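Local atomic coordinates of D-xylonate dehydratase (Caulobacter crescentus, PDB entry 5OYN), a protein that catalyses the dehydration of D-xylonate to 2-dehydro-3-deoxy-D-arabinonate in D-xylose degradation, and of D-gluconate about as efficiently, using a [2Fe-2S] cluster and magnesium. Residues I59-S64 with D75-V80; R17-D22 with D590-L595; G396-F401 with S521-G526; L449-R454 with M488-L493. All coordinates share one frame; numbering follows the deposited sequence.

Contact 1 (I59-S64 with D75-V80); sequences IAQTGS and DLVQRV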
loop_
_atom_site.group_PDB
_atom_site.type_symbol
_atom_site.label_atom_id
_atom_site.label_comp_id
_atom_site.label_asym_id
_atom_site.label_seq_id
_atom_site.Cartn_x
_atom_site.Cartn_y
_atom_site.Cartn_z
ATOM N N ILE A 59 7.690 -10.870 11.116
ATOM C CA ILE A 59 8.534 -10.289 10.074
ATOM C C ILE A 59 9.048 -8.972 10.644
ATOM O O ILE A 59 8.264 -8.042 10.871
ATOM C CB ILE A 59 7.777 -10.079 8.744
ATOM C CG1 ILE A 59 7.126 -11.379 8.278
ATOM C CG2 ILE A 59 8.709 -9.623 7.630
ATOM C CD1 ILE A 59 6.274 -11.208 7.043
ATOM N N ALA A 60 10.349 -8.894 10.914
ATOM C CA ALA A 60 10.910 -7.681 11.513
ATOM C C ALA A 60 11.251 -6.713 10.386
ATOM O O ALA A 60 12.288 -6.840 9.726
ATOM C CB ALA A 60 12.114 -7.993 12.388
ATOM N N GLN A 61 10.349 -5.750 10.166
ATOM C CA GLN A 61 10.450 -4.791 9.075
ATOM C C GLN A 61 11.473 -3.717 9.397
ATOM O O GLN A 61 11.394 -3.061 10.440
ATOM C CB GLN A 61 9.095 -4.141 8.821
ATOM C CG GLN A 61 9.129 -3.093 7.734
ATOM C CD GLN A 61 9.526 -3.676 6.394
ATOM O OE1 GLN A 61 10.710 -3.778 6.084
ATOM N NE2 GLN A 61 8.534 -4.082 5.598
ATOM N N THR A 62 12.417 -3.510 8.489
ATOM C CA THR A 62 13.415 -2.475 8.685
ATOM C C THR A 62 13.301 -1.333 7.692
ATOM O O THR A 62 13.918 -0.282 7.909
ATOM C CB THR A 62 14.824 -3.075 8.616
ATOM O OG1 THR A 62 15.000 -3.759 7.364
ATOM C CG2 THR A 62 15.045 -4.031 9.802
ATOM N N GLY A 63 12.515 -1.499 6.631
ATOM C CA GLY A 63 12.393 -0.458 5.632
ATOM C C GLY A 63 11.447 0.632 6.089
ATOM O O GLY A 63 10.460 0.374 6.775
ATOM N N SER A 64 11.777 1.869 5.710
ATOM C CA SER A 64 10.900 3.024 5.888
ATOM C C SER A 64 11.476 4.185 5.090
ATOM O O SER A 64 12.585 4.102 4.549
ATOM C CB SER A 64 10.752 3.412 7.354
ATOM O OG SER A 64 11.907 4.104 7.774
ATOM N N ASP A 75 7.994 -3.237 -0.250
ATOM C CA ASP A 75 7.369 -4.006 -1.318
ATOM C C ASP A 75 7.641 -5.503 -1.195
ATOM O O ASP A 75 6.759 -6.307 -1.533
ATOM C CB ASP A 75 7.823 -3.481 -2.691
ATOM C CG ASP A 75 6.900 -3.942 -3.852
ATOM O OD1 ASP A 75 6.310 -3.069 -4.560
ATOM O OD2 ASP A 75 6.787 -5.177 -4.067
ATOM N N LEU A 76 8.814 -5.913 -0.678
ATOM C CA LEU A 76 9.097 -7.345 -0.590
ATOM C C LEU A 76 8.328 -8.021 0.526
ATOM O O LEU A 76 8.134 -9.240 0.465
ATOM C CB LEU A 76 10.573 -7.622 -0.358
ATOM C CG LEU A 76 11.616 -7.185 -1.362
ATOM C CD1 LEU A 76 12.976 -7.496 -0.740
ATOM C CD2 LEU A 76 11.415 -7.912 -2.664
ATOM N N VAL A 77 7.916 -7.272 1.551
ATOM C CA VAL A 77 7.231 -7.890 2.679
ATOM C C VAL A 77 6.022 -8.675 2.203
ATOM O O VAL A 77 5.696 -9.719 2.773
ATOM C CB VAL A 77 6.842 -6.825 3.720
ATOM C CG1 VAL A 77 5.752 -5.882 3.170
ATOM C CG2 VAL A 77 6.398 -7.497 5.006
ATOM N N GLN A 78 5.359 -8.211 1.132
ATOM C CA GLN A 78 4.201 -8.919 0.591
ATOM C C GLN A 78 4.574 -10.302 0.070
ATOM O O GLN A 78 3.797 -11.254 0.211
ATOM C CB GLN A 78 3.546 -8.098 -0.526
ATOM C CG GLN A 78 2.039 -8.353 -0.706
ATOM C CD GLN A 78 1.309 -8.707 0.611
ATOM O OE1 GLN A 78 0.716 -9.799 0.742
ATOM N NE2 GLN A 78 1.351 -7.779 1.590
ATOM N N ARG A 79 5.739 -10.424 -0.570
ATOM C CA ARG A 79 6.210 -11.727 -1.023
ATOM C C ARG A 79 6.478 -12.645 0.162
ATOM O O ARG A 79 6.179 -13.844 0.118
ATOM C CB ARG A 79 7.479 -11.558 -1.865
ATOM C CG ARG A 79 7.260 -11.060 -3.285
ATOM C CD ARG A 79 6.015 -11.673 -3.862
ATOM N NE ARG A 79 6.315 -12.923 -4.527
ATOM C CZ ARG A 79 5.434 -13.906 -4.689
ATOM N NH1 ARG A 79 4.184 -13.773 -4.240
ATOM N NH2 ARG A 79 5.804 -15.020 -5.311
ATOM N N VAL A 80 7.051 -12.100 1.233
ATOM C CA VAL A 80 7.296 -12.903 2.424
ATOM C C VAL A 80 5.987 -13.412 2.998
ATOM O O VAL A 80 5.885 -14.580 3.391
ATOM C CB VAL A 80 8.071 -12.093 3.471
ATOM C CG1 VAL A 80 8.338 -12.949 4.690
ATOM C CG2 VAL A 80 9.329 -11.583 2.877
#
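I59 reaches from its strand to V77 and V80, which lie one helical turn apart on the facing helix. From the I59 CB, the chain divides. The CG2 branch lies anti to the backbone N and meets V77, I59 CG2 being 4.1 Å from V77 CG2, with the two side chains crossing at a slant. The other branch passes V80 with I59 CG1 at 4.1 Å from V80 CG1. It ends tip to tip with that valine, I59 CD1 coming to 3.6 Å from V80 CG1. Q61, two residues on along the strand, brings a polar group to the same helix. Its CG is anti to the backbone N (chi1 178°) and the chain bends at chi2 (62°), which swings the amide across V77 at about a right angle, with Q61 NE2 3.7 Å from V77 CB. The buried amide has polar partners at both ends: NE2 bonds E93 and the carbonyl of H73, while Q61 OE1 accepts a nearly straight bond from G63 N at 3.0 Å, the donor standing above the carbonyl plane. With an alanine here, E93, the H73 carbonyl and the G63 amide would probably lose a partner, and a gap would open beside V77. The Q61 side chain is about 11 Å from that of the cluster ligand C69. The axes of strand 59-61 and helix 75-80 run antiparallel and approach to 10.5 Å, as expected for the first half of a beta-alpha-beta unit, strand 56-61, helix 73-87 and strand 90-95, in a parallel sheet.

Contact 2 (R17-D22 with D590-L595); sequences RFRSRD and DLAAKL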
loop_
_atom_site.group_PDB
_atom_site.type_symbol
_atom_site.label_atom_id
_atom_site.label_comp_id
_atom_site.label_asym_id
_atom_site.label_seq_id
_atom_site.Cartn_x
_atom_site.Cartn_y
_atom_site.Cartn_z
ATOM N N ARG A 17 3.115 -27.629 19.785
ATOM C CA ARG A 17 2.495 -26.567 20.571
ATOM C C ARG A 17 3.492 -25.416 20.598
ATOM O O ARG A 17 4.469 -25.435 21.357
ATOM C CB ARG A 17 2.116 -27.035 21.972
ATOM C CG ARG A 17 1.980 -25.885 22.986
ATOM C CD ARG A 17 1.064 -26.214 24.145
ATOM N NE ARG A 17 -0.336 -26.098 23.758
ATOM C CZ ARG A 17 -1.221 -25.347 24.409
ATOM N NH1 ARG A 17 -0.840 -24.653 25.477
ATOM N NH2 ARG A 17 -2.484 -25.292 23.998
ATOM N N PHE A 18 3.253 -24.426 19.743
ATOM C CA PHE A 18 4.117 -23.266 19.664
ATOM C C PHE A 18 3.865 -22.332 20.849
ATOM O O PHE A 18 2.797 -22.343 21.460
ATOM C CB PHE A 18 3.877 -22.550 18.348
ATOM C CG PHE A 18 4.144 -23.395 17.137
ATOM C CD1 PHE A 18 5.437 -23.591 16.686
ATOM C CD2 PHE A 18 3.100 -23.963 16.428
ATOM C CE1 PHE A 18 5.688 -24.352 15.557
ATOM C CE2 PHE A 18 3.343 -24.726 15.296
ATOM C CZ PHE A 18 4.645 -24.928 14.865
ATOM N N ARG A 19 4.867 -21.516 21.182
ATOM C CA ARG A 19 4.686 -20.592 22.301
ATOM C C ARG A 19 3.515 -19.647 22.068
ATOM O O ARG A 19 2.933 -19.130 23.031
ATOM C CB ARG A 19 5.955 -19.787 22.542
ATOM C CG ARG A 19 6.694 -19.510 21.280
ATOM C CD ARG A 19 8.036 -18.918 21.572
ATOM N NE ARG A 19 7.975 -17.484 21.825
ATOM C CZ ARG A 19 8.158 -16.940 23.018
ATOM N NH1 ARG A 19 8.390 -17.726 24.067
ATOM N NH2 ARG A 19 8.110 -15.620 23.162
ATOM N N SER A 20 3.171 -19.385 20.802
ATOM C CA SER A 20 1.967 -18.617 20.512
ATOM C C SER A 20 0.768 -19.202 21.246
ATOM O O SER A 20 -0.028 -18.460 21.833
ATOM C CB SER A 20 1.712 -18.572 19.003
ATOM O OG SER A 20 1.997 -19.807 18.366
ATOM N N ARG A 21 0.651 -20.536 21.264
ATOM C CA ARG A 21 -0.477 -21.189 21.922
ATOM C C ARG A 21 -0.600 -20.813 23.390
ATOM O O ARG A 21 -1.688 -20.936 23.951
ATOM C CB ARG A 21 -0.374 -22.707 21.786
ATOM C CG ARG A 21 -0.348 -23.207 20.339
ATOM C CD ARG A 21 -1.666 -22.905 19.614
ATOM N NE ARG A 21 -1.497 -21.971 18.490
ATOM C CZ ARG A 21 -2.499 -21.490 17.750
ATOM N NH1 ARG A 21 -3.748 -21.866 18.004
ATOM N NH2 ARG A 21 -2.253 -20.654 16.742
ATOM N N ASP A 22 0.467 -20.337 24.031
ATOM C CA ASP A 22 0.299 -19.910 25.413
ATOM C C ASP A 22 -0.502 -18.617 25.530
ATOM O O ASP A 22 -0.982 -18.290 26.622
ATOM C CB ASP A 22 1.648 -19.751 26.100
ATOM C CG ASP A 22 1.503 -19.536 27.601
ATOM O OD1 ASP A 22 1.094 -20.489 28.313
ATOM O OD2 ASP A 22 1.769 -18.403 28.063
ATOM N N ASP A 590 19.191 -17.921 25.253
ATOM C CA ASP A 590 18.052 -18.817 25.039
ATOM C C ASP A 590 16.820 -18.390 25.848
ATOM O O ASP A 590 16.157 -19.203 26.498
ATOM C CB ASP A 590 18.456 -20.262 25.354
ATOM C CG ASP A 590 17.400 -21.274 24.935
ATOM O OD1 ASP A 590 16.565 -20.934 24.069
ATOM O OD2 ASP A 590 17.395 -22.406 25.474
ATOM N N LEU A 591 16.492 -17.092 25.788
ATOM C CA LEU A 591 15.394 -16.567 26.601
ATOM C C LEU A 591 14.042 -17.195 26.265
ATOM O O LEU A 591 13.137 -17.154 27.105
ATOM C CB LEU A 591 15.283 -15.048 26.468
ATOM C CG LEU A 591 16.529 -14.183 26.613
ATOM C CD1 LEU A 591 16.142 -12.723 26.829
ATOM C CD2 LEU A 591 17.399 -14.676 27.752
ATOM N N ALA A 592 13.878 -17.776 25.075
ATOM C CA ALA A 592 12.593 -18.384 24.729
ATOM C C ALA A 592 12.345 -19.691 25.458
ATOM O O ALA A 592 11.276 -20.286 25.289
ATOM C CB ALA A 592 12.496 -18.626 23.223
ATOM N N ALA A 593 13.316 -20.161 26.242
ATOM C CA ALA A 593 13.112 -21.378 27.017
ATOM C C ALA A 593 12.130 -21.157 28.161
ATOM O O ALA A 593 11.357 -22.065 28.493
ATOM C CB ALA A 593 14.449 -21.885 27.554
ATOM N N LYS A 594 12.144 -19.973 28.771
ATOM C CA LYS A 594 11.231 -19.639 29.853
ATOM C C LYS A 594 10.155 -18.691 29.344
ATOM O O LYS A 594 10.432 -17.784 28.553
ATOM C CB LYS A 594 11.981 -19.011 31.034
ATOM C CG LYS A 594 11.083 -18.611 32.204
ATOM C CD LYS A 594 10.903 -19.746 33.218
ATOM C CE LYS A 594 10.563 -19.209 34.608
ATOM N NZ LYS A 594 9.953 -17.841 34.572
ATOM N N LEU A 595 8.925 -18.914 29.776
ATOM C CA LEU A 595 7.830 -18.038 29.399
ATOM C C LEU A 595 7.893 -16.755 30.213
ATOM O O LEU A 595 8.631 -16.658 31.193
ATOM C CB LEU A 595 6.505 -18.758 29.606
ATOM C CG LEU A 595 6.090 -19.639 28.434
ATOM C CD1 LEU A 595 4.743 -20.277 28.709
ATOM C CD2 LEU A 595 6.051 -18.816 27.156
#
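The R19 guanidinium carries A592 CB over one face, while the L595 CD2 methyl comes in obliquely. R19 NH1 is the group's nearest atom to both residues: it lies 4.3 Å from A592 CB and 4.0 Å from A592 O, too long to count as a bond, and it is also 4.0 Å from L595 CD2. The R19 and L595 side chains slide past each other in opposite directions. The carboxylate of D22 is the second flat group. L595 CD1 sits over one of its faces, above the carboxylate carbon, 3.5 Å from D22 CG and only slightly farther from D22 OD1 and OD2; the two side chains approach from opposite directions. D22 CG is anti to its backbone N (chi1 -170°), which carries the carboxylate out toward L595. The contact joins the N-terminal region, where it enters helix 21-24, to a short 3-10 turn at 591-593 near the C terminus; backbone bonds of L591 and A592 to T150 and V151 tie that turn to helix 141-151. Both charged groups find their polar partners elsewhere. R19 NE bonds the carbonyl of I128 and NH2 that of H124, which probably fixes the guanidinium with its face to the alanine methyl, and D22 OD2 forms a salt bridge with R105 of the third subunit.

Contact 3 (G396-F401 with S521-G526); sequences GNLFDF and SWLRTG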
loop_
_atom_site.group_PDB
_atom_site.type_symbol
_atom_site.label_atom_id
_atom_site.label_comp_id
_atom_site.label_asym_id
_atom_site.label_seq_id
_atom_site.Cartn_x
_atom_site.Cartn_y
_atom_site.Cartn_z
ATOM N N GLY A 396 50.799 -3.766 19.676
ATOM C CA GLY A 396 51.924 -2.961 20.089
ATOM C C GLY A 396 51.699 -2.337 21.443
ATOM O O GLY A 396 50.901 -2.819 22.254
ATOM N N ASN A 397 52.445 -1.259 21.671
ATOM C CA ASN A 397 52.276 -0.430 22.849
ATOM C C ASN A 397 51.172 0.603 22.676
ATOM O O ASN A 397 50.819 1.277 23.650
ATOM C CB ASN A 397 53.599 0.265 23.186
ATOM C CG ASN A 397 54.003 1.288 22.142
ATOM O OD1 ASN A 397 53.638 1.183 20.970
ATOM N ND2 ASN A 397 54.766 2.287 22.563
ATOM N N LEU A 398 50.618 0.738 21.468
ATOM C CA LEU A 398 49.576 1.724 21.211
ATOM C C LEU A 398 48.171 1.159 21.355
ATOM O O LEU A 398 47.232 1.920 21.606
ATOM C CB LEU A 398 49.750 2.307 19.811
ATOM C CG LEU A 398 50.873 3.335 19.703
ATOM C CD1 LEU A 398 51.247 3.570 18.245
ATOM C CD2 LEU A 398 50.499 4.641 20.406
ATOM N N PHE A 399 48.013 -0.152 21.204
ATOM C CA PHE A 399 46.737 -0.843 21.316
ATOM C C PHE A 399 47.038 -2.331 21.343
ATOM O O PHE A 399 48.002 -2.792 20.718
ATOM C CB PHE A 399 45.800 -0.520 20.142
ATOM C CG PHE A 399 46.490 -0.529 18.805
ATOM C CD1 PHE A 399 46.747 -1.728 18.148
ATOM C CD2 PHE A 399 46.892 0.663 18.214
ATOM C CE1 PHE A 399 47.404 -1.745 16.931
ATOM C CE2 PHE A 399 47.547 0.655 16.994
ATOM C CZ PHE A 399 47.802 -0.555 16.347
ATOM N N ASP A 400 46.207 -3.076 22.067
ATOM C CA ASP A 400 46.387 -4.518 22.120
ATOM C C ASP A 400 45.829 -5.220 20.891
ATOM O O ASP A 400 46.252 -6.342 20.593
ATOM C CB ASP A 400 45.740 -5.080 23.388
ATOM C CG ASP A 400 46.237 -4.389 24.657
ATOM O OD1 ASP A 400 47.418 -3.933 24.686
ATOM O OD2 ASP A 400 45.431 -4.304 25.616
ATOM N N PHE A 401 44.906 -4.582 20.171
ATOM C CA PHE A 401 44.290 -5.172 18.991
ATOM C C PHE A 401 43.895 -4.062 18.029
ATOM O O PHE A 401 43.434 -2.996 18.449
ATOM C CB PHE A 401 43.064 -6.021 19.368
ATOM C CG PHE A 401 42.266 -6.511 18.185
ATOM C CD1 PHE A 401 42.503 -7.768 17.650
ATOM C CD2 PHE A 401 41.260 -5.724 17.623
ATOM C CE1 PHE A 401 41.780 -8.234 16.566
ATOM C CE2 PHE A 401 40.525 -6.180 16.530
ATOM C CZ PHE A 401 40.788 -7.441 16.000
ATOM N N SER A 521 46.212 7.327 23.889
ATOM C CA SER A 521 45.967 8.498 24.730
ATOM C C SER A 521 47.231 9.314 24.954
ATOM O O SER A 521 47.144 10.529 25.163
ATOM C CB SER A 521 45.358 8.095 26.076
ATOM O OG SER A 521 45.852 6.851 26.530
ATOM N N TRP A 522 48.410 8.687 24.901
ATOM C CA TRP A 522 49.648 9.398 25.182
ATOM C C TRP A 522 50.478 9.708 23.948
ATOM O O TRP A 522 51.474 10.431 24.067
ATOM C CB TRP A 522 50.512 8.625 26.196
ATOM C CG TRP A 522 50.754 7.143 25.945
ATOM C CD1 TRP A 522 50.174 6.085 26.610
ATOM C CD2 TRP A 522 51.683 6.566 25.018
ATOM N NE1 TRP A 522 50.671 4.890 26.131
ATOM C CE2 TRP A 522 51.591 5.158 25.149
ATOM C CE3 TRP A 522 52.565 7.099 24.075
ATOM C CZ2 TRP A 522 52.354 4.283 24.374
ATOM C CZ3 TRP A 522 53.327 6.223 23.303
ATOM C CH2 TRP A 522 53.216 4.833 23.460
ATOM N N LEU A 523 50.103 9.201 22.777
ATOM C CA LEU A 523 50.860 9.502 21.569
ATOM C C LEU A 523 50.759 10.987 21.231
ATOM O O LEU A 523 49.760 11.650 21.522
ATOM C CB LEU A 523 50.365 8.643 20.408
ATOM C CG LEU A 523 50.862 8.897 18.987
ATOM C CD1 LEU A 523 52.091 8.059 18.662
ATOM C CD2 LEU A 523 49.750 8.547 18.033
ATOM N N ARG A 524 51.829 11.525 20.656
ATOM C CA ARG A 524 51.878 12.942 20.333
ATOM C C ARG A 524 52.485 13.114 18.953
ATOM O O ARG A 524 53.324 12.318 18.525
ATOM C CB ARG A 524 52.683 13.741 21.367
ATOM C CG ARG A 524 52.326 13.446 22.816
ATOM C CD ARG A 524 51.082 14.198 23.255
ATOM N NE ARG A 524 50.753 13.984 24.664
ATOM C CZ ARG A 524 49.750 13.218 25.092
ATOM N NH1 ARG A 524 48.977 12.584 24.214
ATOM N NH2 ARG A 524 49.518 13.080 26.398
ATOM N N THR A 525 52.036 14.157 18.254
ATOM C CA THR A 525 52.546 14.454 16.921
ATOM C C THR A 525 54.070 14.543 16.951
ATOM O O THR A 525 54.666 14.971 17.940
ATOM C CB THR A 525 51.921 15.760 16.415
ATOM O OG1 THR A 525 50.493 15.634 16.428
ATOM C CG2 THR A 525 52.365 16.084 15.008
ATOM N N GLY A 526 54.710 14.098 15.873
ATOM C CA GLY A 526 56.149 14.080 15.797
ATOM C C GLY A 526 56.796 12.795 16.272
ATOM O O GLY A 526 57.948 12.521 15.894
#
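N397 and W522 form the polar-to-aromatic part of this contact. The asparagine amide comes to the edge of the indole, near its plane, with N397 ND2 3.1 Å from W522 CH2; amide and ring planes are turned 64° apart, so the two groups do not stack. With chi1 at 67°, N397 CG sits between the backbone N and the carbonyl carbon, and the amide is directed toward the indole rim. OD1 anchors the amide to A540 N; the N397 backbone N separately donates to D539 OD1. A leucine in place of N397 would probably leave A540 N without its acceptor and the indole edge without its polar neighbour. The apolar part belongs to L398. Its CD2 lies over one face of the W522 ring, offset toward the rim, with L398 CD2 4.1 Å from W522 CH2, and the same methyl is 4.0 Å from L523 CB. One branch of a leucine therefore fills the angle between a ring face and the next residue's side chain. Within 521-526, R524 NH1 donates to S521 O at 2.9 Å, in the guanidinium plane, and to L523 O at 3.0 Å, folding the arginine back over its own loop. Around the contact, W522 packs on I547 and K551 of helix 544-551 and on A540 of strand 537-540, while I529 of strand 528-532 touches both L398 and L523; beyond, D400 and F401 form a classic beta bulge opposite S511.

Contact 4 (L449-R454 with M488-L493); sequences LEIDER and MSLPTL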
loop_
_atom_site.group_PDB
_atom_site.type_symbol
_atom_site.label_atom_id
_atom_site.label_comp_id
_atom_site.label_asym_id
_atom_site.label_seq_id
_atom_site.Cartn_x
_atom_site.Cartn_y
_atom_site.Cartn_z
ATOM N N LEU A 449 52.531 22.052 10.370
ATOM C CA LEU A 449 52.835 20.670 10.714
ATOM C C LEU A 449 53.811 20.013 9.752
ATOM O O LEU A 449 54.279 18.908 10.046
ATOM C CB LEU A 449 51.551 19.839 10.791
ATOM C CG LEU A 449 50.520 20.472 11.709
ATOM C CD1 LEU A 449 49.149 19.953 11.351
ATOM C CD2 LEU A 449 50.867 20.186 13.165
ATOM N N GLU A 450 54.137 20.667 8.637
ATOM C CA GLU A 450 55.114 20.159 7.677
ATOM C C GLU A 450 54.946 18.668 7.417
ATOM O O GLU A 450 55.788 17.855 7.822
ATOM C CB GLU A 450 56.536 20.451 8.157
ATOM C CG GLU A 450 57.046 21.818 7.743
ATOM C CD GLU A 450 58.407 22.132 8.326
ATOM O OE1 GLU A 450 58.847 21.400 9.244
ATOM O OE2 GLU A 450 59.034 23.116 7.868
ATOM N N ILE A 451 53.859 18.308 6.745
ATOM C CA ILE A 451 53.522 16.921 6.448
ATOM C C ILE A 451 54.185 16.526 5.134
ATOM O O ILE A 451 54.277 17.334 4.202
ATOM C CB ILE A 451 51.990 16.745 6.396
ATOM C CG1 ILE A 451 51.344 17.354 7.649
ATOM C CG2 ILE A 451 51.613 15.280 6.257
ATOM C CD1 ILE A 451 49.923 16.876 7.927
ATOM N N ASP A 452 54.677 15.294 5.063
ATOM C CA ASP A 452 55.272 14.796 3.826
ATOM C C ASP A 452 55.027 13.295 3.743
ATOM O O ASP A 452 54.359 12.708 4.601
ATOM C CB ASP A 452 56.766 15.141 3.733
ATOM C CG ASP A 452 57.587 14.653 4.945
ATOM O OD1 ASP A 452 57.201 13.665 5.620
ATOM O OD2 ASP A 452 58.645 15.271 5.218
ATOM N N GLU A 453 55.614 12.671 2.722
ATOM C CA GLU A 453 55.302 11.289 2.374
ATOM C C GLU A 453 55.601 10.285 3.484
ATOM O O GLU A 453 55.117 9.151 3.414
ATOM C CB GLU A 453 56.071 10.920 1.113
ATOM C CG GLU A 453 56.476 12.154 0.338
ATOM C CD GLU A 453 57.391 11.830 -0.816
ATOM O OE1 GLU A 453 57.361 12.575 -1.827
ATOM O OE2 GLU A 453 58.128 10.823 -0.710
ATOM N N ARG A 454 56.372 10.654 4.506
ATOM C CA ARG A 454 56.750 9.696 5.540
ATOM C C ARG A 454 56.011 9.932 6.856
ATOM O O ARG A 454 56.487 9.512 7.916
ATOM C CB ARG A 454 58.265 9.710 5.761
ATOM C CG ARG A 454 59.094 9.892 4.486
ATOM C CD ARG A 454 59.014 8.694 3.549
ATOM N NE ARG A 454 58.987 7.418 4.266
ATOM C CZ ARG A 454 58.987 6.226 3.668
ATOM N NH1 ARG A 454 59.024 6.147 2.337
ATOM N NH2 ARG A 454 58.949 5.113 4.395
ATOM N N MET A 488 48.485 9.863 -3.273
ATOM C CA MET A 488 47.044 9.722 -3.099
ATOM C C MET A 488 46.663 9.262 -1.699
ATOM O O MET A 488 45.559 9.564 -1.236
ATOM C CB MET A 488 46.486 8.758 -4.149
ATOM C CG MET A 488 46.572 9.295 -5.573
ATOM S SD MET A 488 46.160 11.055 -5.661
ATOM C CE MET A 488 44.394 10.991 -5.353
ATOM N N SER A 489 47.544 8.549 -1.009
ATOM C CA SER A 489 47.237 8.099 0.338
ATOM C C SER A 489 48.505 8.079 1.181
ATOM O O SER A 489 49.593 7.781 0.677
ATOM C CB SER A 489 46.592 6.710 0.323
ATOM O OG SER A 489 47.274 5.841 -0.561
ATOM N N LEU A 490 48.353 8.424 2.454
ATOM C CA LEU A 490 49.341 8.169 3.478
ATOM C C LEU A 490 48.822 7.116 4.441
ATOM O O LEU A 490 47.618 6.836 4.478
ATOM C CB LEU A 490 49.703 9.451 4.244
ATOM C CG LEU A 490 50.128 10.617 3.351
ATOM C CD1 LEU A 490 49.987 11.934 4.101
ATOM C CD2 LEU A 490 51.549 10.428 2.782
ATOM N N PRO A 491 49.708 6.468 5.198
ATOM C CA PRO A 491 49.244 5.479 6.171
ATOM C C PRO A 491 48.330 6.125 7.198
ATOM O O PRO A 491 48.447 7.312 7.513
ATOM C CB PRO A 491 50.538 4.953 6.804
ATOM C CG PRO A 491 51.632 5.825 6.289
ATOM C CD PRO A 491 51.163 6.394 5.001
ATOM N N THR A 492 47.389 5.329 7.696
ATOM C CA THR A 492 46.299 5.839 8.511
ATOM C C THR A 492 46.092 4.897 9.680
ATOM O O THR A 492 46.251 3.677 9.545
ATOM C CB THR A 492 44.994 5.982 7.701
ATOM O OG1 THR A 492 44.881 4.899 6.764
ATOM C CG2 THR A 492 44.965 7.306 6.942
ATOM N N LEU A 493 45.757 5.475 10.833
ATOM C CA LEU A 493 45.546 4.689 12.038
ATOM C C LEU A 493 44.655 5.475 12.988
ATOM O O LEU A 493 44.775 6.700 13.077
ATOM C CB LEU A 493 46.885 4.346 12.703
ATOM C CG LEU A 493 46.843 3.814 14.136
ATOM C CD1 LEU A 493 47.862 2.724 14.270
ATOM C CD2 LEU A 493 47.140 4.925 15.129
#
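L490 carries most of this contact, and I451 supplies its one apolar side-chain partner; the rest of what the leucine meets across the contact is backbone. L490 CD2 lies 3.8 Å from E453 O and 3.9 Å from E453 CA, and 4.1 Å from D452 O. The CD1 methyl faces I451, with L490 CD1 4.3 Å from I451 CG2. Y417 and L457 also pack on the leucine, which is buried. The other side is looser. The CB atoms of D452, E453 and R454 all point away from 488-493, and D452 is exposed; there D452 OD1 takes only a weak bond from R454 N at 3.3 Å. P491, just before strand 492-494, and L493 within it form backbone bonds with L457 of strand 455-460, which the loop 449-454 leads into. The chemistry is van der Waals contact of the L490 methyls with the backbone of 452-453 and with I451 CG2. E453 O, which L490 CD2 touches, has its hydrogen bond from Y417 OH, so its polarity is met although a methyl lies against it, and the acidic side chains of the loop contribute little to the grip.

From the N terminus, residues 17-22 open the outermost loop, which contact 2 closes only at 590-595, tying the entry to helix 21-24 to the 3-10 turn near the C terminus; the other contacts lie inside it and none cross. Contact 1 is a local closure between strand and helix of one beta-alpha-beta unit. Contact 3 joins the loop before strand 401-404 to the loop before strand 528-532. Nested within it, contact 4 joins the loop before strand 455-460 to the approach to strand 492-494. Contacts 3 and 4 have centres about 17 Å apart and touch where F399 CE2 packs 3.4 Å from L493 CD1. Contact 1 lies across the chain's centre from both.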